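Local coordinates for putative isohexenylglutaconyl-CoA hydratase (Pseudomonas aeruginosa, PDB 4ZU2) that hydrates isohexenylglutaconyl-CoA, as a crotonase-family enzyme upregulated in citronellate-grown cells, at the interface of chains A and B. Numbering follows the deposited sequence. Chains: chain A/B, Putative isohexenylglutaconyl-CoA hydratase.

The interface of chains A and B. Residues chain A 88, 147-148; chain B 218, 231, 234-235, 238.
A:Asn88 lays its side-chain amide flat over the ring of B:Phe238, the two planes 8° apart. In this subunit interface of a crotonase-family hydratase, helix 81-99 and the loop at 147-148 of chain A meet one side of helix 227-243 of chain B; the deposited assembly holds three copies, in keeping with the trimeric units common in this family. Followed outward, A:Asn88 begins with CB, which sits 3.5 Å from CD2 of B:Phe238. CG comes next and lies over the bond joining ring atoms CG and CD2. At the tip the amide divides its work: nitrogen ND2 stands over the ring centre, 3.6 Å above the plane, while oxygen OD1 points to helix 227-243 of chain B, 3.4 Å from CA of B:Ala235. A:Asn88 CG lies anti to its own backbone N (chi1 -172°), which carries the amide away from helix 81-99 and onto the aromatic face. The same OD1 accepts a hydrogen bond from NE2 of A:Gln148 at 3.0 Å; the donor stands above the carbonyl plane, and the bond is bent, but it probably helps set which way round the asparagine amide is turned. A:Gln148 NE2 also donates across the interface to the main-chain O of B:Leu231 at 3.2 Å, nearly straight at the hydrogen (172°), with that acceptor in the glutamine amide plane. One amide nitrogen thus ties the asparagine of its own chain to the partner's helix. Bent at chi2, the chain of A:Gln148 crosses B:Leu231 at a slant, OE1 3.3 Å from methyl CD2, which also packs against A:Gln148 CA. Next to A:Gln148 in the loop, A:Ala147 touches two helices of chain B: its CB meets CB of B:Ala234 and of B:Phe238, while methyl CD1 of B:Leu218, from helix 209-221, touches its CA. The methyl CB of B:Ala234 lies 3.4 Å from the main-chain O of A:Ala147.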
loop_
_atom_site.group_PDB
_atom_site.type_symbol
_atom_site.label_atom_id
_atom_site.label_comp_id
_atom_site.label_asym_id
_atom_site.label_seq_id
_atom_site.Cartn_x
_atom_site.Cartn_y
_atom_site.Cartn_z
ATOM N N ASN A 88 11.269 -24.258 7.946
ATOM C CA ASN A 88 10.509 -22.986 7.767
ATOM C C ASN A 88 11.304 -21.961 6.912
ATOM O O ASN A 88 10.788 -21.412 5.961
ATOM C CB ASN A 88 10.089 -22.373 9.122
ATOM C CG ASN A 88 9.142 -21.183 8.985
ATOM O OD1 ASN A 88 9.476 -20.053 9.355
ATOM N ND2 ASN A 88 7.937 -21.437 8.480
ATOM N N ALA A 147 5.121 -16.912 9.810
ATOM C CA ALA A 147 6.401 -16.207 10.026
ATOM C C ALA A 147 7.084 -15.775 8.750
ATOM O O ALA A 147 7.452 -14.603 8.601
ATOM C CB ALA A 147 7.334 -17.063 10.810
ATOM N N GLN A 148 7.238 -16.724 7.823
ATOM C CA GLN A 148 7.803 -16.431 6.512
ATOM C C GLN A 148 6.770 -15.682 5.666
ATOM O O GLN A 148 7.140 -14.946 4.771
ATOM C CB GLN A 148 8.181 -17.698 5.745
ATOM C CG GLN A 148 9.152 -18.616 6.415
ATOM C CD GLN A 148 10.491 -17.954 6.631
ATOM O OE1 GLN A 148 11.172 -17.583 5.687
ATOM N NE2 GLN A 148 10.848 -17.769 7.880
ATOM N N LEU B 218 6.348 -9.164 13.884
ATOM C CA LEU B 218 6.888 -9.471 12.552
ATOM C C LEU B 218 6.292 -8.624 11.429
ATOM O O LEU B 218 6.997 -8.197 10.554
ATOM C CB LEU B 218 6.672 -10.949 12.210
ATOM C CG LEU B 218 7.577 -11.943 12.926
ATOM C CD1 LEU B 218 7.242 -13.342 12.427
ATOM C CD2 LEU B 218 9.056 -11.631 12.671
ATOM N N LEU B 231 13.544 -12.826 7.237
ATOM C CA LEU B 231 13.153 -14.233 7.132
ATOM C C LEU B 231 13.991 -15.183 8.046
ATOM O O LEU B 231 13.429 -16.101 8.727
ATOM C CB LEU B 231 13.136 -14.677 5.661
ATOM C CG LEU B 231 12.032 -14.028 4.762
ATOM C CD1 LEU B 231 12.292 -14.437 3.354
ATOM C CD2 LEU B 231 10.547 -14.405 5.182
ATOM N N ALA B 234 12.569 -14.593 11.388
ATOM C CA ALA B 234 11.206 -15.088 11.461
ATOM C C ALA B 234 11.176 -16.629 11.658
ATOM O O ALA B 234 10.448 -17.107 12.447
ATOM C CB ALA B 234 10.419 -14.691 10.219
ATOM N N ALA B 235 11.994 -17.341 10.902
ATOM C CA ALA B 235 12.148 -18.756 10.982
ATOM C C ALA B 235 12.595 -19.209 12.388
ATOM O O ALA B 235 12.150 -20.241 12.852
ATOM C CB ALA B 235 13.130 -19.226 9.928
ATOM N N PHE B 238 9.477 -18.737 14.526
ATOM C CA PHE B 238 8.532 -19.788 14.220
ATOM C C PHE B 238 8.881 -21.070 15.044
ATOM O O PHE B 238 8.016 -21.693 15.670
ATOM C CB PHE B 238 8.581 -20.075 12.716
ATOM C CG PHE B 238 7.659 -21.203 12.269
ATOM C CD1 PHE B 238 6.306 -20.955 12.004
ATOM C CD2 PHE B 238 8.149 -22.468 12.044
ATOM C CE1 PHE B 238 5.468 -21.964 11.552
ATOM C CE2 PHE B 238 7.329 -23.472 11.623
ATOM C CZ PHE B 238 5.963 -23.217 11.371
#